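Local atomic coordinates of L-lysine 6-monooxygenase (Pseudomonas syringae pv. tomato, PDB entry 5CQF), a protein that probably catalyses the FAD- and NADP-dependent hydroxylation of an amino acid side-chain amine, in the manner of lysine and ornithine N-monooxygenases, for siderophore biosynthesis. Residues Leu63-Asp68 / Ala109-Trp114; Thr67-His72 / Gly284-Glu289; Leu356-Leu361 / Gly374-Asp379; Trp367-Val372 / Arg383-Gly388. One frame throughout, in Å; residues are numbered along the deposited sequence.

Contact 1: Leu63-Asp68 / Ala109-Trp114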
loop_
_atom_site.group_PDB
_atom_site.type_symbol
_atom_site.label_atom_id
_atom_site.label_comp_id
_atom_site.label_asym_id
_atom_site.label_seq_id
_atom_site.Cartn_x
_atom_site.Cartn_y
_atom_site.Cartn_z
ATOM N N LEU A 63 -28.548 6.041 -0.891
ATOM C CA LEU A 63 -28.578 4.611 -1.270
ATOM C C LEU A 63 -27.240 3.872 -1.160
ATOM O O LEU A 63 -27.209 2.648 -1.081
ATOM C CB LEU A 63 -29.054 4.451 -2.713
ATOM C CG LEU A 63 -30.484 4.886 -3.039
ATOM C CD1 LEU A 63 -30.647 5.163 -4.539
ATOM C CD2 LEU A 63 -31.474 3.834 -2.556
ATOM N N LEU A 64 -26.138 4.600 -1.231
ATOM C CA LEU A 64 -24.834 3.965 -1.216
ATOM C C LEU A 64 -24.280 3.789 0.200
ATOM O O LEU A 64 -23.377 2.972 0.411
ATOM C CB LEU A 64 -23.852 4.741 -2.086
ATOM C CG LEU A 64 -24.219 4.896 -3.572
ATOM C CD1 LEU A 64 -22.948 5.160 -4.366
ATOM C CD2 LEU A 64 -24.939 3.679 -4.139
ATOM N N ALA A 65 -24.855 4.517 1.158
ATOM C CA ALA A 65 -24.385 4.494 2.527
ATOM C C ALA A 65 -24.315 3.064 3.074
ATOM O O ALA A 65 -25.104 2.205 2.695
ATOM C CB ALA A 65 -25.237 5.397 3.402
ATOM N N GLY A 66 -23.325 2.818 3.927
ATOM C CA GLY A 66 -23.016 1.479 4.432
ATOM C C GLY A 66 -22.387 0.470 3.461
ATOM O O GLY A 66 -22.108 -0.671 3.858
ATOM N N THR A 67 -22.155 0.872 2.208
ATOM C CA THR A 67 -21.695 -0.049 1.175
ATOM C C THR A 67 -20.177 0.008 0.953
ATOM O O THR A 67 -19.611 1.077 0.793
ATOM C CB THR A 67 -22.438 0.189 -0.145
ATOM O OG1 THR A 67 -23.847 0.187 0.124
ATOM C CG2 THR A 67 -22.096 -0.928 -1.153
ATOM N N ASP A 68 -19.543 -1.168 0.950
ATOM C CA ASP A 68 -18.103 -1.295 0.722
ATOM C C ASP A 68 -17.816 -1.119 -0.764
ATOM O O ASP A 68 -18.116 -2.000 -1.572
ATOM C CB ASP A 68 -17.595 -2.659 1.234
ATOM C CG ASP A 68 -16.119 -2.876 0.997
ATOM O OD1 ASP A 68 -15.426 -1.897 0.642
ATOM O OD2 ASP A 68 -15.632 -4.034 1.169
ATOM N N ALA A 109 -12.284 4.285 -6.265
ATOM C CA ALA A 109 -13.138 5.402 -6.459
ATOM C C ALA A 109 -13.890 5.621 -5.185
ATOM O O ALA A 109 -14.199 4.663 -4.497
ATOM C CB ALA A 109 -14.120 5.086 -7.565
ATOM N N SER A 110 -14.263 6.863 -4.910
ATOM C CA SER A 110 -14.955 7.181 -3.689
ATOM C C SER A 110 -16.436 6.925 -3.843
ATOM O O SER A 110 -16.972 6.832 -4.947
ATOM C CB SER A 110 -14.711 8.641 -3.281
ATOM O OG SER A 110 -15.335 9.528 -4.209
ATOM N N ARG A 111 -17.090 6.778 -2.704
ATOM C CA ARG A 111 -18.525 6.746 -2.664
ATOM C C ARG A 111 -19.143 7.892 -3.462
ATOM O O ARG A 111 -20.084 7.698 -4.212
ATOM C CB ARG A 111 -18.981 6.849 -1.220
ATOM C CG ARG A 111 -20.490 6.928 -1.068
ATOM C CD ARG A 111 -20.928 6.445 0.302
ATOM N NE ARG A 111 -20.427 5.093 0.556
ATOM C CZ ARG A 111 -20.567 4.452 1.709
ATOM N NH1 ARG A 111 -21.216 5.039 2.708
ATOM N NH2 ARG A 111 -20.055 3.236 1.863
ATOM N N HIS A 112 -18.620 9.085 -3.274
ATOM C CA HIS A 112 -19.158 10.269 -3.954
ATOM C C HIS A 112 -19.043 10.109 -5.487
ATOM O O HIS A 112 -19.988 10.396 -6.214
ATOM C CB HIS A 112 -18.452 11.518 -3.398
ATOM C CG HIS A 112 -18.702 12.778 -4.159
ATOM N ND1 HIS A 112 -19.957 13.338 -4.301
ATOM C CD2 HIS A 112 -17.840 13.637 -4.759
ATOM C CE1 HIS A 112 -19.864 14.463 -4.988
ATOM N NE2 HIS A 112 -18.589 14.668 -5.278
ATOM N N GLU A 113 -17.912 9.579 -5.955
ATOM C CA GLU A 113 -17.730 9.331 -7.371
ATOM C C GLU A 113 -18.694 8.259 -7.899
ATOM O O GLU A 113 -19.338 8.452 -8.948
ATOM C CB GLU A 113 -16.262 9.021 -7.731
ATOM C CG GLU A 113 -16.032 9.061 -9.248
ATOM C CD GLU A 113 -14.578 9.109 -9.703
ATOM O OE1 GLU A 113 -13.650 8.672 -8.972
ATOM O OE2 GLU A 113 -14.338 9.583 -10.837
ATOM N N TRP A 114 -18.832 7.152 -7.187
ATOM C CA TRP A 114 -19.807 6.127 -7.603
ATOM C C TRP A 114 -21.243 6.654 -7.649
ATOM O O TRP A 114 -21.998 6.292 -8.551
ATOM C CB TRP A 114 -19.757 4.908 -6.684
ATOM C CG TRP A 114 -18.587 4.036 -6.888
ATOM C CD1 TRP A 114 -17.519 3.865 -6.048
ATOM C CD2 TRP A 114 -18.347 3.210 -8.004
ATOM N NE1 TRP A 114 -16.638 2.958 -6.579
ATOM C CE2 TRP A 114 -17.138 2.543 -7.782
ATOM C CE3 TRP A 114 -19.048 2.959 -9.178
ATOM C CZ2 TRP A 114 -16.615 1.681 -8.689
ATOM C CZ3 TRP A 114 -18.518 2.113 -10.079
ATOM C CH2 TRP A 114 -17.332 1.485 -9.846
#
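R111 sets its guanidinium against the turn L64-T67, with L64 O 3.4 Å from CZ, over the centre of one face. CG of R111 is anti to its backbone N (chi1 176°), and the chain then bends at chi3 (-55°), which sets NE back from the line of the methylenes. On the way, CG and CD pass L64 CB, each at 4.1 Å. NH1 approaches A65 CA at 3.2 Å, while its strong polar partner is E218, with which it forms a salt bridge. NH2 lies at the edge toward T67 O; that hydrogen bond is strongly bent, and its modelled length of 2.5 Å is doubtful. NE is buried here without a polar partner in the model. The type II beta turn, closed by T67 N to L64 O (3.0 Å) and with G66 at positive phi, follows helix 57-64, and R111 brings it against the first turn of helix 111-125, whose N-cap is S110. E218 also accepts from G66 N, tying turn and arginine to one carboxylate. L64 CD1 meets W114 CB at 4.0 Å, the two side chains crossing at about a right angle, and the indole itself leads away toward F89 and H71.

Contact 2: Thr67-His72 / Gly284-Glu289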
loop_
_atom_site.group_PDB
_atom_site.type_symbol
_atom_site.label_atom_id
_atom_site.label_comp_id
_atom_site.label_asym_id
_atom_site.label_seq_id
_atom_site.Cartn_x
_atom_site.Cartn_y
_atom_site.Cartn_z
ATOM N N THR A 67 -22.155 0.872 2.208
ATOM C CA THR A 67 -21.695 -0.049 1.175
ATOM C C THR A 67 -20.177 0.008 0.953
ATOM O O THR A 67 -19.611 1.077 0.793
ATOM C CB THR A 67 -22.438 0.189 -0.145
ATOM O OG1 THR A 67 -23.847 0.187 0.124
ATOM C CG2 THR A 67 -22.096 -0.928 -1.153
ATOM N N ASP A 68 -19.543 -1.168 0.950
ATOM C CA ASP A 68 -18.103 -1.295 0.722
ATOM C C ASP A 68 -17.816 -1.119 -0.764
ATOM O O ASP A 68 -18.116 -2.000 -1.572
ATOM C CB ASP A 68 -17.595 -2.659 1.234
ATOM C CG ASP A 68 -16.119 -2.876 0.997
ATOM O OD1 ASP A 68 -15.426 -1.897 0.642
ATOM O OD2 ASP A 68 -15.632 -4.034 1.169
ATOM N N ILE A 69 -17.265 0.035 -1.114
ATOM C CA ILE A 69 -16.923 0.368 -2.523
ATOM C C ILE A 69 -15.431 0.222 -2.735
ATOM O O ILE A 69 -14.868 0.753 -3.684
ATOM C CB ILE A 69 -17.397 1.806 -2.991
ATOM C CG1 ILE A 69 -17.070 2.932 -1.996
ATOM C CG2 ILE A 69 -18.896 1.840 -3.203
ATOM C CD1 ILE A 69 -15.610 3.236 -1.815
ATOM N N ASN A 70 -14.783 -0.519 -1.853
ATOM C CA ASN A 70 -13.363 -0.799 -2.010
ATOM C C ASN A 70 -13.280 -2.072 -2.870
ATOM O O ASN A 70 -13.052 -3.194 -2.383
ATOM C CB ASN A 70 -12.701 -0.917 -0.641
ATOM C CG ASN A 70 -11.210 -1.085 -0.722
ATOM O OD1 ASN A 70 -10.672 -1.411 -1.757
ATOM N ND2 ASN A 70 -10.539 -0.900 0.390
ATOM N N HIS A 71 -13.572 -1.864 -4.156
ATOM C CA HIS A 71 -13.516 -2.893 -5.174
ATOM C C HIS A 71 -13.021 -2.309 -6.494
ATOM O O HIS A 71 -12.930 -1.086 -6.700
ATOM C CB HIS A 71 -14.867 -3.589 -5.354
ATOM C CG HIS A 71 -15.987 -2.691 -5.755
ATOM N ND1 HIS A 71 -16.019 -2.033 -6.966
ATOM C CD2 HIS A 71 -17.143 -2.378 -5.126
ATOM C CE1 HIS A 71 -17.141 -1.338 -7.060
ATOM N NE2 HIS A 71 -17.849 -1.537 -5.962
ATOM N N HIS A 72 -12.714 -3.216 -7.401
ATOM C CA HIS A 72 -12.132 -2.836 -8.654
ATOM C C HIS A 72 -13.170 -2.063 -9.473
ATOM O O HIS A 72 -14.371 -2.295 -9.396
ATOM C CB HIS A 72 -11.611 -4.073 -9.399
ATOM C CG HIS A 72 -10.661 -3.722 -10.459
ATOM N ND1 HIS A 72 -11.067 -3.474 -11.745
ATOM C CD2 HIS A 72 -9.345 -3.432 -10.411
ATOM C CE1 HIS A 72 -10.030 -3.081 -12.456
ATOM N NE2 HIS A 72 -8.976 -3.041 -11.667
ATOM N N GLY A 284 -18.514 -7.478 7.353
ATOM C CA GLY A 284 -17.246 -6.936 6.886
ATOM C C GLY A 284 -17.303 -5.444 6.680
ATOM O O GLY A 284 -18.334 -4.894 6.370
ATOM N N ILE A 285 -16.166 -4.799 6.851
ATOM C CA ILE A 285 -16.057 -3.360 6.730
ATOM C C ILE A 285 -14.910 -3.028 5.782
ATOM O O ILE A 285 -13.837 -3.640 5.876
ATOM C CB ILE A 285 -15.802 -2.742 8.110
ATOM C CG1 ILE A 285 -17.006 -2.992 9.021
ATOM C CG2 ILE A 285 -15.545 -1.247 8.002
ATOM C CD1 ILE A 285 -16.764 -2.542 10.448
ATOM N N ASP A 286 -15.167 -2.114 4.834
ATOM C CA ASP A 286 -14.124 -1.581 3.929
ATOM C C ASP A 286 -12.883 -1.321 4.767
ATOM O O ASP A 286 -12.989 -0.569 5.735
ATOM C CB ASP A 286 -14.631 -0.262 3.313
ATOM C CG ASP A 286 -13.632 0.405 2.362
ATOM O OD1 ASP A 286 -12.450 0.006 2.318
ATOM O OD2 ASP A 286 -14.066 1.353 1.641
ATOM N N PRO A 287 -11.721 -1.957 4.433
ATOM C CA PRO A 287 -10.498 -1.729 5.218
ATOM C C PRO A 287 -10.084 -0.264 5.293
ATOM O O PRO A 287 -9.523 0.128 6.271
ATOM C CB PRO A 287 -9.420 -2.585 4.516
ATOM C CG PRO A 287 -10.024 -3.051 3.228
ATOM C CD PRO A 287 -11.521 -2.969 3.377
ATOM N N ASP A 288 -10.387 0.558 4.291
ATOM C CA ASP A 288 -10.080 2.013 4.397
ATOM C C ASP A 288 -10.984 2.728 5.379
ATOM O O ASP A 288 -10.563 3.714 5.978
ATOM C CB ASP A 288 -10.126 2.734 3.043
ATOM C CG ASP A 288 -9.175 2.135 2.036
ATOM O OD1 ASP A 288 -8.173 1.489 2.439
ATOM O OD2 ASP A 288 -9.441 2.299 0.818
ATOM N N GLU A 289 -12.210 2.247 5.552
ATOM C CA GLU A 289 -13.106 2.815 6.566
ATOM C C GLU A 289 -12.608 2.518 7.987
ATOM O O GLU A 289 -12.539 3.425 8.822
ATOM C CB GLU A 289 -14.534 2.314 6.389
ATOM C CG GLU A 289 -15.247 2.903 5.171
ATOM C CD GLU A 289 -15.465 4.418 5.263
ATOM O OE1 GLU A 289 -15.869 4.942 6.348
ATOM O OE2 GLU A 289 -15.239 5.087 4.230
HETATM O O HOH W 1 -16.460 1.566 1.197
#
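N70 donates through ND2 to D286 OD1 (2.9 Å), joining an Asx turn in the loop 67-72 to the N-cap of helix 287-302. The bond is fairly straight (158°). The acceptor lies almost in the amide plane of N70, whereas ND2 comes to the syn side of the carboxylate, somewhat out of its plane; the two flat groups are turned 61° apart. N70 has CG anti to its backbone N (chi1 -175°), and its CB also packs on D286 OD1, at 3.1 Å. That oxygen is gripped twice: D288 N, the capping donor, reaches it at 2.9 Å from the other face of the carboxylate. ND2 also comes near P287 CG and, at a poor angle for bonding, the carboxylate of D288. D68 also meets D286, its OD1 touching D286 CB at 3.2 Å with the two side chains crossing at about a right angle. The same OD1 accepts from N70 N, which makes the Asx turn and positions the asparagine. Outside this shell, D68 OD2 is held by Q248 N and N251 ND2, and D286 N binds Q214 OE1. These bonds may offset the repulsion expected of two carboxylates whose D68 OD1 and D286 OD2 stand 3.7 Å apart. A water accepts from I69 N at 2.9 Å; its modelled 2.4 Å approach to D286 OD2 is doubtful in length.

Contact 3: Leu356-Leu361 / Gly374-Asp379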
loop_
_atom_site.group_PDB
_atom_site.type_symbol
_atom_site.label_atom_id
_atom_site.label_comp_id
_atom_site.label_asym_id
_atom_site.label_seq_id
_atom_site.Cartn_x
_atom_site.Cartn_y
_atom_site.Cartn_z
ATOM N N LEU A 356 -40.137 -12.425 4.792
ATOM C CA LEU A 356 -40.457 -13.779 4.334
ATOM C C LEU A 356 -41.277 -13.618 3.064
ATOM O O LEU A 356 -41.018 -14.285 2.074
ATOM C CB LEU A 356 -41.218 -14.585 5.411
ATOM C CG LEU A 356 -40.428 -14.777 6.711
ATOM C CD1 LEU A 356 -41.218 -15.598 7.717
ATOM C CD2 LEU A 356 -39.049 -15.401 6.470
ATOM N N ILE A 357 -42.260 -12.721 3.134
ATOM C CA ILE A 357 -43.069 -12.317 2.006
ATOM C C ILE A 357 -43.101 -10.800 2.001
ATOM O O ILE A 357 -43.610 -10.200 2.940
ATOM C CB ILE A 357 -44.518 -12.803 2.147
ATOM C CG1 ILE A 357 -44.558 -14.326 2.095
ATOM C CG2 ILE A 357 -45.380 -12.217 1.026
ATOM C CD1 ILE A 357 -45.926 -14.927 2.357
ATOM N N PRO A 358 -42.575 -10.165 0.953
ATOM C CA PRO A 358 -42.548 -8.716 1.035
ATOM C C PRO A 358 -43.954 -8.172 1.170
ATOM O O PRO A 358 -44.879 -8.761 0.630
ATOM C CB PRO A 358 -41.914 -8.286 -0.294
ATOM C CG PRO A 358 -41.220 -9.495 -0.823
ATOM C CD PRO A 358 -41.910 -10.687 -0.246
ATOM N N PRO A 359 -44.122 -7.065 1.905
ATOM C CA PRO A 359 -45.462 -6.504 2.119
ATOM C C PRO A 359 -46.211 -6.254 0.822
ATOM O O PRO A 359 -47.410 -6.488 0.778
ATOM C CB PRO A 359 -45.194 -5.167 2.817
ATOM C CG PRO A 359 -43.876 -5.357 3.487
ATOM C CD PRO A 359 -43.084 -6.311 2.629
ATOM N N LEU A 360 -45.517 -5.776 -0.217
ATOM C CA LEU A 360 -46.173 -5.487 -1.505
ATOM C C LEU A 360 -46.793 -6.717 -2.176
ATOM O O LEU A 360 -47.647 -6.577 -3.030
ATOM C CB LEU A 360 -45.212 -4.791 -2.487
ATOM C CG LEU A 360 -44.886 -3.317 -2.214
ATOM C CD1 LEU A 360 -43.950 -2.765 -3.281
ATOM C CD2 LEU A 360 -46.150 -2.473 -2.137
ATOM N N LEU A 361 -46.368 -7.913 -1.797
ATOM C CA LEU A 361 -46.952 -9.128 -2.336
ATOM C C LEU A 361 -48.035 -9.745 -1.436
ATOM O O LEU A 361 -48.480 -10.860 -1.695
ATOM C CB LEU A 361 -45.835 -10.139 -2.604
ATOM C CG LEU A 361 -44.869 -9.673 -3.682
ATOM C CD1 LEU A 361 -43.753 -10.674 -3.861
ATOM C CD2 LEU A 361 -45.586 -9.477 -4.997
ATOM N N GLY A 374 -42.685 -20.520 5.225
ATOM C CA GLY A 374 -43.895 -19.848 4.750
ATOM C C GLY A 374 -43.614 -18.732 3.760
ATOM O O GLY A 374 -44.504 -18.344 3.000
ATOM N N GLY A 375 -42.382 -18.221 3.743
ATOM C CA GLY A 375 -42.018 -17.139 2.835
ATOM C C GLY A 375 -41.883 -17.527 1.366
ATOM O O GLY A 375 -42.231 -18.631 0.950
ATOM N N LEU A 376 -41.336 -16.602 0.587
ATOM C CA LEU A 376 -41.197 -16.769 -0.846
ATOM C C LEU A 376 -40.233 -17.879 -1.159
ATOM O O LEU A 376 -39.239 -18.037 -0.475
ATOM C CB LEU A 376 -40.703 -15.474 -1.502
ATOM C CG LEU A 376 -41.696 -14.588 -2.268
ATOM C CD1 LEU A 376 -43.099 -14.617 -1.692
ATOM C CD2 LEU A 376 -41.166 -13.151 -2.337
ATOM N N LEU A 377 -40.542 -18.631 -2.209
ATOM C CA LEU A 377 -39.687 -19.692 -2.706
ATOM C C LEU A 377 -39.032 -19.210 -3.999
ATOM O O LEU A 377 -39.675 -19.065 -5.028
ATOM C CB LEU A 377 -40.510 -20.953 -2.947
ATOM C CG LEU A 377 -39.761 -22.218 -3.376
ATOM C CD1 LEU A 377 -38.559 -22.523 -2.485
ATOM C CD2 LEU A 377 -40.758 -23.378 -3.351
ATOM N N ILE A 378 -37.743 -18.933 -3.925
ATOM C CA ILE A 378 -37.050 -18.202 -5.011
ATOM C C ILE A 378 -35.979 -19.087 -5.638
ATOM O O ILE A 378 -35.185 -19.692 -4.930
ATOM C CB ILE A 378 -36.457 -16.865 -4.502
ATOM C CG1 ILE A 378 -37.571 -16.029 -3.856
ATOM C CG2 ILE A 378 -35.835 -16.078 -5.646
ATOM C CD1 ILE A 378 -37.112 -14.830 -3.054
ATOM N N ASP A 379 -35.952 -19.172 -6.966
ATOM C CA ASP A 379 -34.987 -20.054 -7.603
ATOM C C ASP A 379 -33.660 -19.311 -7.843
ATOM O O ASP A 379 -33.482 -18.168 -7.371
ATOM C CB ASP A 379 -35.594 -20.703 -8.850
ATOM C CG ASP A 379 -35.665 -19.782 -10.008
ATOM O OD1 ASP A 379 -34.985 -18.747 -9.938
ATOM O OD2 ASP A 379 -36.380 -20.104 -11.001
#
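L376 inserts its two methyl groups among I357, P358 and L361, in a conformation away from the usual leucine rotamers (chi1 -103°, chi2 33°). The branches divide the work. CD1 faces I357 CG1 at 4.1 Å, whereas CD2 points at the proline ring and comes within 3.3 Å of P358 CD, closer than ordinary van der Waals contact, so the fit there is tight or imperfectly modelled. L361 CD1 meets CD2 at 3.9 Å, and its side chain, like that of I357, crosses L376 at about a right angle, while P358 and L376 meet tip to tip. I357 has CG1 anti to its carbonyl carbon (chi1 -66°), and this branch runs beside G375 CA before its CD1 ends near G374 O. The backbone fixes L376 in place: its N donates to L356 O at 2.8 Å. That carbonyl oxygen also lies 3.1 Å from G375 CA, an approach permitted by the absence of a side chain on the glycine, and L356 CB packs on the same CA. L361 and P358 turn as well to L166 of strand 163-166, and V384 touches L376. This is apolar packing within the long irregular connection from strand 345-348 of one parallel sheet to strand 393-396 of the other, the return crossing between the two Rossmann-type domains expected for a flavin-dependent N-hydroxylating monooxygenase.

Contact 4: Trp367-Val372 / Arg383-Gly388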
loop_
_atom_site.group_PDB
_atom_site.type_symbol
_atom_site.label_atom_id
_atom_site.label_comp_id
_atom_site.label_asym_id
_atom_site.label_seq_id
_atom_site.Cartn_x
_atom_site.Cartn_y
_atom_site.Cartn_z
ATOM N N TRP A 367 -51.459 -17.342 -4.584
ATOM C CA TRP A 367 -50.808 -17.843 -5.807
ATOM C C TRP A 367 -49.289 -17.987 -5.655
ATOM O O TRP A 367 -48.593 -18.258 -6.624
ATOM C CB TRP A 367 -51.157 -16.937 -6.997
ATOM C CG TRP A 367 -52.635 -16.863 -7.165
ATOM C CD1 TRP A 367 -53.415 -17.719 -7.886
ATOM C CD2 TRP A 367 -53.532 -15.952 -6.518
ATOM N NE1 TRP A 367 -54.733 -17.388 -7.754
ATOM C CE2 TRP A 367 -54.843 -16.311 -6.916
ATOM C CE3 TRP A 367 -53.361 -14.868 -5.642
ATOM C CZ2 TRP A 367 -55.987 -15.619 -6.468
ATOM C CZ3 TRP A 367 -54.486 -14.182 -5.195
ATOM C CH2 TRP A 367 -55.788 -14.561 -5.612
ATOM N N LEU A 368 -48.779 -17.842 -4.435
ATOM C CA LEU A 368 -47.341 -17.929 -4.197
ATOM C C LEU A 368 -47.011 -19.201 -3.433
ATOM O O LEU A 368 -47.648 -19.498 -2.405
ATOM C CB LEU A 368 -46.846 -16.723 -3.387
ATOM C CG LEU A 368 -47.096 -15.327 -3.979
ATOM C CD1 LEU A 368 -46.704 -14.251 -2.975
ATOM C CD2 LEU A 368 -46.373 -15.125 -5.301
ATOM N N ALA A 369 -46.029 -19.950 -3.933
ATOM C CA ALA A 369 -45.595 -21.141 -3.240
ATOM C C ALA A 369 -44.936 -20.764 -1.923
ATOM O O ALA A 369 -44.555 -19.606 -1.701
ATOM C CB ALA A 369 -44.641 -21.940 -4.098
ATOM N N ALA A 370 -44.790 -21.749 -1.045
ATOM C CA ALA A 370 -44.195 -21.521 0.259
ATOM C C ALA A 370 -42.856 -22.233 0.418
ATOM O O ALA A 370 -42.717 -23.408 0.097
ATOM C CB ALA A 370 -45.167 -21.962 1.343
ATOM N N ASP A 371 -41.860 -21.499 0.896
ATOM C CA ASP A 371 -40.593 -22.087 1.274
ATOM C C ASP A 371 -40.792 -22.680 2.679
ATOM O O ASP A 371 -41.883 -22.619 3.237
ATOM C CB ASP A 371 -39.483 -21.014 1.273
ATOM C CG ASP A 371 -38.055 -21.606 1.119
ATOM O OD1 ASP A 371 -37.873 -22.860 1.131
ATOM O OD2 ASP A 371 -37.097 -20.795 0.992
ATOM N N VAL A 372 -39.734 -23.211 3.267
ATOM C CA VAL A 372 -39.844 -23.913 4.548
ATOM C C VAL A 372 -40.320 -23.011 5.697
ATOM O O VAL A 372 -40.750 -23.504 6.746
ATOM C CB VAL A 372 -38.505 -24.595 4.932
ATOM C CG1 VAL A 372 -37.982 -25.419 3.750
ATOM C CG2 VAL A 372 -37.467 -23.566 5.399
ATOM N N ARG A 383 -36.467 -15.973 -9.619
ATOM C CA ARG A 383 -37.891 -16.093 -9.954
ATOM C C ARG A 383 -38.664 -16.652 -8.772
ATOM O O ARG A 383 -38.185 -17.551 -8.074
ATOM C CB ARG A 383 -38.117 -16.985 -11.182
ATOM C CG ARG A 383 -39.470 -16.725 -11.827
ATOM C CD ARG A 383 -39.702 -17.573 -13.073
ATOM N NE ARG A 383 -41.131 -17.831 -13.329
ATOM C CZ ARG A 383 -41.921 -18.662 -12.618
ATOM N NH1 ARG A 383 -41.452 -19.334 -11.560
ATOM N NH2 ARG A 383 -43.207 -18.819 -12.960
ATOM N N VAL A 384 -39.850 -16.101 -8.546
ATOM C CA VAL A 384 -40.689 -16.555 -7.451
ATOM C C VAL A 384 -41.568 -17.684 -7.961
ATOM O O VAL A 384 -42.179 -17.560 -9.031
ATOM C CB VAL A 384 -41.631 -15.466 -6.921
ATOM C CG1 VAL A 384 -42.350 -15.967 -5.676
ATOM C CG2 VAL A 384 -40.884 -14.185 -6.612
ATOM N N ALA A 385 -41.635 -18.775 -7.202
ATOM C CA ALA A 385 -42.385 -19.949 -7.646
ATOM C C ALA A 385 -43.844 -19.700 -7.287
ATOM O O ALA A 385 -44.133 -19.191 -6.208
ATOM C CB ALA A 385 -41.856 -21.232 -7.018
ATOM N N THR A 386 -44.732 -19.982 -8.238
ATOM C CA THR A 386 -46.154 -19.732 -8.084
ATOM C C THR A 386 -46.895 -21.041 -8.108
ATOM O O THR A 386 -46.323 -22.085 -8.389
ATOM C CB THR A 386 -46.727 -18.841 -9.222
ATOM O OG1 THR A 386 -46.586 -19.508 -10.476
ATOM C CG2 THR A 386 -46.023 -17.491 -9.270
ATOM N N GLN A 387 -48.185 -20.953 -7.824
ATOM C CA GLN A 387 -49.098 -22.084 -7.893
ATOM C C GLN A 387 -50.403 -21.542 -8.455
ATOM O O GLN A 387 -50.768 -20.394 -8.178
ATOM C CB GLN A 387 -49.314 -22.687 -6.505
ATOM C CG GLN A 387 -49.813 -21.688 -5.466
ATOM C CD GLN A 387 -49.461 -22.078 -4.042
ATOM O OE1 GLN A 387 -48.712 -23.033 -3.810
ATOM N NE2 GLN A 387 -49.996 -21.334 -3.073
ATOM N N GLY A 388 -51.079 -22.350 -9.268
ATOM C CA GLY A 388 -52.369 -21.976 -9.851
ATOM C C GLY A 388 -52.357 -20.644 -10.583
ATOM O O GLY A 388 -53.340 -19.893 -10.533
#
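Two backbone hydrogen bonds hold W367-A369 against A385-Q387: Q387 N to W367 O at 3.0 Å and A369 N to A385 O at 3.1 Å. They flank L368 and T386, which form a non-hydrogen-bonded antiparallel pair, and no further bridge follows. W367 CA makes a CH...O contact with Q387 O. The Q387 side chain, its CG set between the backbone N and carbonyl carbon (chi1 56°) and the rest extended, folds back over the opposing backbone. Its NE2 comes to 3.1 Å from L368 O, but the angle is poor; its hydrogen bond goes instead to P366 O, just before the segment, while OE1 rests near A369 CA. The indole of W367 offers its edge to the carbonyls of Q387 and G388, with CD1 3.4 Å from G388 O, and packs outside the segments on P140 and I142 of strand 137-142. Apolar pairs complete the contact. L368 CD2 meets V384 CG1 at 4.1 Å, both side chains also lying on I394, and A369 CB lies against A385 CB. V384 is bonded through its backbone to I394 as well, so the segment 383-388 runs beside strand 393-396, an edge strand of its parallel sheet within the chain. What results is an isolated antiparallel beta bridge in the connection leading into that strand, at the border of the Rossmann-type sheet.

Contacts 1 and 2 share T67 and D68 and touch each other through I69 and H71 on W114. Contacts 3 and 4, centred 8 Å apart, lie on the other side of the chain's centre and interleave along the connection from strand 345-348 to strand 393-396; L377 O and A385 N, 2.9 Å apart, probably join them by a hydrogen bond. The first pair anchors one loop to two helix starts and relies on charged and amide side chains, of which R111 and D68 have further partners beyond the segments. The second pair relies on backbone bonds and apolar packing. All four are partly buried, and contact 4, at about 24 Å between its centre and the chain's, lies farthest out.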